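Local atomic coordinates of SusD homolog (Bacteroides thetaiotaomicron VPI-5482, PDB entry 3IV0), a protein that probably binds glycans at the outer membrane of a gut bacterium, as other members of the SusD family do, although its own ligand is unknown. Residues A[209-214]-A[228-234]; A[237-241]-A[367-371]; A[374-378]-A[387-392]. All blocks are in the same frame, centred on the assembly; numbering follows the deposited sequence.

Contact 1 of 3, residues A[209-214]-A[228-234]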
# COMPACT_ATOMS: atom_id res chain seq x y z
N MSE A 209 8.31 4.81 6.97
CA MSE A 209 9.37 5.80 6.81
C MSE A 209 10.20 5.57 5.58
O MSE A 209 10.61 6.52 4.92
CB MSE A 209 10.25 5.83 8.06
CG MSE A 209 9.57 6.40 9.33
SE MSE A 209 10.71 6.45 10.87
CE MSE A 209 11.92 7.95 10.37
N MSE A 210 10.42 4.30 5.23
CA MSE A 210 11.15 4.01 4.01
C MSE A 210 10.38 4.48 2.78
O MSE A 210 10.95 5.10 1.90
CB MSE A 210 11.48 2.53 3.88
CG MSE A 210 12.32 2.02 5.00
SE MSE A 210 12.57 0.08 5.08
CE MSE A 210 13.73 -0.08 3.74
N HIS A 211 9.07 4.25 2.78
CA HIS A 211 8.24 4.71 1.68
C HIS A 211 8.22 6.22 1.58
O HIS A 211 8.34 6.78 0.49
CB HIS A 211 6.82 4.19 1.87
CG HIS A 211 6.58 2.91 1.21
ND1 HIS A 211 6.89 1.67 1.75
CD2 HIS A 211 6.04 2.68 -0.00
CE1 HIS A 211 6.55 0.73 0.88
NE2 HIS A 211 6.04 1.32 -0.19
N ILE A 212 8.12 6.91 2.70
CA ILE A 212 8.06 8.37 2.68
C ILE A 212 9.37 8.94 2.13
O ILE A 212 9.36 9.81 1.25
CB ILE A 212 7.73 8.94 4.07
CG1 ILE A 212 6.30 8.63 4.48
CG2 ILE A 212 7.94 10.47 4.08
CD1 ILE A 212 6.03 8.92 5.95
N ASN A 213 10.50 8.43 2.61
CA ASN A 213 11.80 8.85 2.07
C ASN A 213 11.87 8.64 0.56
O ASN A 213 12.39 9.48 -0.17
CB ASN A 213 12.91 8.10 2.75
CG ASN A 213 13.37 8.77 4.03
OD1 ASN A 213 13.98 9.84 4.00
ND2 ASN A 213 13.06 8.15 5.16
N LEU A 214 11.39 7.51 0.06
CA LEU A 214 11.50 7.21 -1.37
C LEU A 214 10.57 8.08 -2.22
O LEU A 214 10.90 8.40 -3.37
CB LEU A 214 11.30 5.72 -1.62
CG LEU A 214 12.46 4.88 -1.04
CD1 LEU A 214 12.06 3.41 -1.02
CD2 LEU A 214 13.73 5.07 -1.88
N TYR A 228 17.90 8.61 0.45
CA TYR A 228 18.37 7.25 0.26
C TYR A 228 19.20 6.79 1.46
O TYR A 228 19.04 5.67 1.92
CB TYR A 228 19.19 7.13 -1.03
CG TYR A 228 18.39 7.04 -2.32
CD1 TYR A 228 17.37 6.12 -2.49
CD2 TYR A 228 18.74 7.82 -3.42
CE1 TYR A 228 16.72 5.99 -3.70
CE2 TYR A 228 18.08 7.69 -4.62
CZ TYR A 228 17.08 6.77 -4.77
OH TYR A 228 16.44 6.63 -5.99
N ARG A 229 20.04 7.64 2.01
CA ARG A 229 20.78 7.28 3.20
C ARG A 229 19.86 6.97 4.37
O ARG A 229 20.12 6.10 5.21
CB ARG A 229 21.79 8.39 3.57
CG ARG A 229 23.00 8.41 2.68
CD ARG A 229 23.96 9.53 3.12
NE ARG A 229 25.15 9.52 2.30
CZ ARG A 229 26.05 10.50 2.28
NH1 ARG A 229 25.89 11.56 3.07
NH2 ARG A 229 27.10 10.41 1.49
N ASN A 230 18.77 7.73 4.47
CA ASN A 230 17.78 7.47 5.50
C ASN A 230 17.20 6.07 5.32
O ASN A 230 16.98 5.36 6.27
CB ASN A 230 16.63 8.47 5.42
CG ASN A 230 17.01 9.88 5.87
OD1 ASN A 230 18.07 10.11 6.48
ND2 ASN A 230 16.14 10.84 5.55
N VAL A 231 16.91 5.68 4.09
CA VAL A 231 16.34 4.35 3.84
C VAL A 231 17.34 3.28 4.23
O VAL A 231 16.97 2.26 4.83
CB VAL A 231 15.92 4.15 2.40
CG1 VAL A 231 15.47 2.72 2.14
CG2 VAL A 231 14.80 5.12 2.02
N VAL A 232 18.62 3.49 3.92
CA VAL A 232 19.66 2.53 4.35
C VAL A 232 19.73 2.41 5.87
O VAL A 232 19.80 1.31 6.43
CB VAL A 232 21.02 2.91 3.75
CG1 VAL A 232 22.13 2.07 4.36
CG2 VAL A 232 20.98 2.77 2.22
N SER A 233 19.68 3.56 6.54
CA SER A 233 19.64 3.57 8.00
C SER A 233 18.46 2.76 8.53
O SER A 233 18.59 1.96 9.45
CB SER A 233 19.53 5.01 8.52
OG SER A 233 19.51 5.06 9.94
N LEU A 234 17.29 2.99 7.94
CA LEU A 234 16.08 2.30 8.33
C LEU A 234 16.18 0.80 8.06
O LEU A 234 15.71 -0.03 8.84
CB LEU A 234 14.90 2.91 7.56
CG LEU A 234 14.48 4.28 8.12
CD1 LEU A 234 13.66 5.00 7.11
CD2 LEU A 234 13.72 4.07 9.47

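Contact 2 of 3, residues A[237-241]-A[367-371]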
# COMPACT_ATOMS: atom_id res chain seq x y z
N GLU A 237 18.24 -0.74 10.74
CA GLU A 237 17.41 -0.89 11.92
C GLU A 237 16.41 -2.04 11.78
O GLU A 237 16.24 -2.83 12.71
CB GLU A 237 16.68 0.41 12.25
CG GLU A 237 15.74 0.33 13.46
CD GLU A 237 16.43 0.04 14.76
OE1 GLU A 237 17.65 0.27 14.87
OE2 GLU A 237 15.76 -0.41 15.69
N LEU A 238 15.77 -2.15 10.62
CA LEU A 238 14.86 -3.26 10.36
C LEU A 238 15.54 -4.59 10.65
O LEU A 238 14.93 -5.51 11.22
CB LEU A 238 14.41 -3.22 8.92
CG LEU A 238 13.48 -4.34 8.49
CD1 LEU A 238 12.17 -4.24 9.23
CD2 LEU A 238 13.29 -4.31 6.96
N GLU A 239 16.80 -4.71 10.27
CA GLU A 239 17.52 -5.96 10.40
C GLU A 239 18.04 -6.22 11.81
O GLU A 239 18.71 -7.23 12.04
CB GLU A 239 18.65 -6.00 9.38
CG GLU A 239 18.12 -6.19 7.96
CD GLU A 239 17.27 -7.43 7.85
OE1 GLU A 239 17.83 -8.53 7.64
OE2 GLU A 239 16.04 -7.33 8.02
N ARG A 240 17.69 -5.36 12.75
CA ARG A 240 17.91 -5.63 14.18
C ARG A 240 16.69 -6.27 14.85
O ARG A 240 16.61 -6.41 16.09
CB ARG A 240 18.27 -4.32 14.90
CG ARG A 240 19.57 -3.72 14.41
CD ARG A 240 19.97 -2.43 15.10
NE ARG A 240 21.16 -1.94 14.43
CZ ARG A 240 21.26 -0.82 13.72
NH1 ARG A 240 20.26 0.06 13.61
NH2 ARG A 240 22.42 -0.55 13.15
N ASN A 241 15.74 -6.73 14.06
CA ASN A 241 14.50 -7.30 14.60
C ASN A 241 14.68 -8.66 15.30
O ASN A 241 13.74 -9.16 15.92
CB ASN A 241 13.45 -7.42 13.49
CG ASN A 241 13.72 -8.55 12.53
OD1 ASN A 241 13.41 -9.70 12.86
ND2 ASN A 241 14.23 -8.26 11.33
N TYR A 367 7.66 -7.86 4.77
CA TYR A 367 9.11 -7.90 4.92
C TYR A 367 9.83 -8.04 3.59
O TYR A 367 10.86 -7.40 3.40
CB TYR A 367 9.45 -9.00 5.91
CG TYR A 367 10.89 -9.09 6.36
CD1 TYR A 367 11.60 -7.99 6.83
CD2 TYR A 367 11.51 -10.32 6.41
CE1 TYR A 367 12.92 -8.13 7.26
CE2 TYR A 367 12.80 -10.47 6.89
CZ TYR A 367 13.50 -9.38 7.27
OH TYR A 367 14.79 -9.53 7.74
N ALA A 368 9.31 -8.80 2.63
CA ALA A 368 9.99 -8.90 1.34
C ALA A 368 10.05 -7.55 0.67
O ALA A 368 11.05 -7.19 0.04
CB ALA A 368 9.28 -9.91 0.39
N GLY A 369 8.94 -6.80 0.74
CA GLY A 369 8.92 -5.44 0.18
C GLY A 369 9.97 -4.55 0.80
O GLY A 369 10.68 -3.83 0.08
N ALA A 370 10.06 -4.54 2.12
CA ALA A 370 10.99 -3.70 2.82
C ALA A 370 12.44 -4.06 2.51
O ALA A 370 13.24 -3.17 2.31
CB ALA A 370 10.73 -3.76 4.31
N LEU A 371 12.72 -5.34 2.36
CA LEU A 371 14.07 -5.74 1.97
C LEU A 371 14.40 -5.19 0.60
O LEU A 371 15.54 -4.83 0.34
CB LEU A 371 14.20 -7.29 1.99
CG LEU A 371 14.10 -7.93 3.34
CD1 LEU A 371 14.13 -9.46 3.17
CD2 LEU A 371 15.22 -7.44 4.28
O HOH W 1 14.61 -10.85 10.14

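Contact 3 of 3, residues A[374-378]-A[387-392]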
# COMPACT_ATOMS: atom_id res chain seq x y z
N TYR A 374 15.22 -1.46 0.82
CA TYR A 374 16.57 -1.36 1.35
C TYR A 374 17.58 -1.60 0.21
O TYR A 374 18.46 -0.80 -0.04
CB TYR A 374 16.70 -2.36 2.49
CG TYR A 374 17.96 -2.40 3.27
CD1 TYR A 374 18.97 -1.49 3.12
CD2 TYR A 374 18.11 -3.37 4.25
CE1 TYR A 374 20.13 -1.57 3.90
CE2 TYR A 374 19.24 -3.44 5.02
CZ TYR A 374 20.25 -2.56 4.82
OH TYR A 374 21.42 -2.65 5.56
N ALA A 375 17.37 -2.68 -0.54
CA ALA A 375 18.23 -2.93 -1.69
C ALA A 375 18.19 -1.78 -2.69
O ALA A 375 19.23 -1.39 -3.24
CB ALA A 375 17.83 -4.22 -2.37
N GLU A 376 17.00 -1.27 -3.01
CA GLU A 376 16.86 -0.20 -3.96
C GLU A 376 17.68 1.01 -3.55
O GLU A 376 18.36 1.62 -4.38
CB GLU A 376 15.38 0.18 -4.04
CG GLU A 376 15.10 1.38 -4.90
CD GLU A 376 13.64 1.74 -4.96
OE1 GLU A 376 12.81 0.87 -4.70
OE2 GLU A 376 13.34 2.92 -5.30
N ALA A 377 17.61 1.40 -2.28
CA ALA A 377 18.32 2.57 -1.79
C ALA A 377 19.82 2.35 -1.86
O ALA A 377 20.57 3.24 -2.26
CB ALA A 377 17.88 2.95 -0.34
N LEU A 378 20.26 1.18 -1.45
CA LEU A 378 21.70 0.86 -1.53
C LEU A 378 22.16 0.94 -2.97
O LEU A 378 23.22 1.53 -3.26
CB LEU A 378 21.99 -0.53 -1.02
CG LEU A 378 22.04 -0.65 0.48
CD1 LEU A 378 22.09 -2.13 0.84
CD2 LEU A 378 23.28 0.10 1.02
N LYS A 387 25.91 -5.83 -1.03
CA LYS A 387 24.86 -5.96 -0.02
C LYS A 387 23.49 -5.81 -0.67
O LYS A 387 22.55 -6.51 -0.30
CB LYS A 387 25.02 -4.93 1.10
CG LYS A 387 23.96 -5.03 2.18
CD LYS A 387 24.17 -6.23 3.05
CE LYS A 387 23.52 -6.08 4.43
NZ LYS A 387 23.81 -7.28 5.27
N ALA A 388 23.38 -4.91 -1.62
CA ALA A 388 22.13 -4.79 -2.36
C ALA A 388 21.72 -6.12 -3.01
O ALA A 388 20.57 -6.53 -2.93
CB ALA A 388 22.20 -3.68 -3.38
N CYS A 389 22.67 -6.82 -3.64
CA CYS A 389 22.42 -8.14 -4.18
C CYS A 389 22.05 -9.15 -3.14
O CYS A 389 21.17 -9.97 -3.35
CB CYS A 389 23.64 -8.64 -4.98
SG CYS A 389 23.93 -7.85 -6.53
N GLU A 390 22.73 -9.13 -2.00
CA GLU A 390 22.40 -10.05 -0.92
C GLU A 390 20.93 -9.92 -0.51
O GLU A 390 20.24 -10.92 -0.31
CB GLU A 390 23.33 -9.82 0.26
CG GLU A 390 23.17 -10.73 1.43
CD GLU A 390 23.91 -10.19 2.64
OE1 GLU A 390 25.15 -10.01 2.54
OE2 GLU A 390 23.26 -9.92 3.67
N LEU A 391 20.48 -8.68 -0.30
CA LEU A 391 19.10 -8.41 0.06
C LEU A 391 18.14 -8.90 -1.02
O LEU A 391 17.18 -9.60 -0.72
CB LEU A 391 18.95 -6.92 0.34
CG LEU A 391 19.63 -6.43 1.62
CD1 LEU A 391 19.82 -4.90 1.54
CD2 LEU A 391 18.83 -6.78 2.87
N LEU A 392 18.39 -8.50 -2.25
CA LEU A 392 17.61 -8.93 -3.39
C LEU A 392 17.51 -10.45 -3.43
O LEU A 392 16.46 -11.02 -3.66
CB LEU A 392 18.22 -8.37 -4.67
CG LEU A 392 17.67 -8.87 -6.00
CD1 LEU A 392 16.16 -8.61 -6.11
CD2 LEU A 392 18.45 -8.25 -7.18

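Contact 1 of 3, residues A[209-214]-A[228-234]
The amides of N213 and N230 meet at a steep tilt, their planes 68° apart, and a single hydrogen bond joins them: N230 ND2 donates to N213 OD1 over 2.8 Å. The acceptor lies in the amide plane of N230, whereas from the side of N213 the donor stands tilted out of the carbonyl plane. The amide of N213 is also turned back on its own helix, where its ND2 reaches M209 O at 3.0 Å, so both ends of the group are held and its flip is fixed. The other flat group, the ring of Y228, is met obliquely by CD2 of L214. Helices 202-219 and 224-238 form an antiparallel helical hairpin here, at 167°, of the kind from which the TPR-like helical scaffold of SusD proteins is built. Beside the amide pair the seam is apolar. V231 fits CG2 against CB of N213 at 3.6 Å, and its CG1, anti to the backbone N (chi1 174°), meets the selenomethionine methyl CE of M210 in the conformer modelled here. L234 touches with two parts: the CD1 branch lies 3.6 Å from CB of M209, and CB, nearer the backbone, packs on CG of M210. Outside the pair, Q226 hydrogen-bonds N230 OD1.

Contact 2 of 3, residues A[237-241]-A[367-371]
Where L238 faces A370, their CA atoms are 8.5 Å apart, and a type I turn runs from L238 to N241, at the C-terminal part of helix 224-238, facing the start of helix 367-381. Side chains join this turn to helix 367-381, two parts of the TPR-like scaffold typical of SusD proteins that lie far apart in sequence. The principal polar link is made by Y367, whose hydroxyl donates to E239 OE2 at 2.5 Å. The carboxylate receives it on the syn lone pair and lies at the edge of the phenol, its plane turned 26° from the ring. Y367 CG is anti to the backbone N (chi1 -172°), which brings the hydroxyl end of the ring to the turn, while a bend at chi2 of E239 (-57°) folds the acid back to meet it. Apolar groups fill in beside this bond. L238 sends CD2 to the ring edge, 3.8 Å from CE1 of Y367, and the same methyl rests 3.7 Å from CB of A370. L371 CD1 lies over one face of the ring, toward its rim, on the tyrosine's own helix. Beyond the pair, R394 of helix 385-398 forms a salt bridge with E239 OE1 and a hydrogen bond with Y367 OH; this positive charge would be expected to favour the ionised acid. N241 steadies the turn: its ND2 donates to L238 O at 2.8 Å, and the backbone N of N241 reaches that oxygen from the opposite face of the carbonyl plane. The amide and the phenol also share a water, which accepts from N241 ND2 at 2.9 Å and donates to Y367 OH at 2.7 Å.

Contact 3 of 3, residues A[374-378]-A[387-392]
L391 sets its CD1 methyl squarely over the ring of Y374, a CH-pi contact 3.6 Å from the ring centroid and 14° off the normal, while L391 CD2 lies 3.7 Å from Y374 CD2. The two belong to an antiparallel helical hairpin in the TPR-like scaffold, helices 367-381 and 385-398, whose short segments run at 160° with axes 8.4 Å apart. The same CD1 of L391 also touches CD1 of L378 at 3.6 Å, so one methyl is shared by a ring and a leucine. Alanines let the backbones close up: A375 and A388 bring their CA atoms to 4.4 Å, and CB of A375 rests 3.6 Å from the carbonyl O of A388. With CG anti to the backbone N (chi1 -176°), the ring of Y374 is brought against L391. An alanine in place of Y374 would probably open a gap where the CD1 methyl loses its aromatic face, leaving the leucine less fixed. Further out, M210 and E236 touch Y374, and I415 and L411 of helix 408-422 pack on A375 and A388. On the partly exposed side K387 crosses L378 at a slant, K387 CG lying 3.7 Å from L378 CD1. Its NZ forms a salt bridge with E390 OE2 at 3.1 Å.

How the contacts relate
All three contacts are buried and lie on the same side of the chain's centre, yet each solves the packing problem differently. Contacts 1 and 3 are local hairpins of sequence neighbours, whereas contact 2 bridges 125 intervening residues. Helix 224-238 serves contacts 1 and 2, and helix 367-381 serves contacts 2 and 3; these two helices also pack directly, V231 CG1 lying 3.5 Å from A377 CB. Chemistry follows position. Contact 3 is apolar between its helices, with a charged pair at one side; contact 1 adds a hydrogen bond between two side-chain amides to an apolar seam; contact 2, where a turn meets the start of a helix, adds an acid, a phenol and a water to leucine packing.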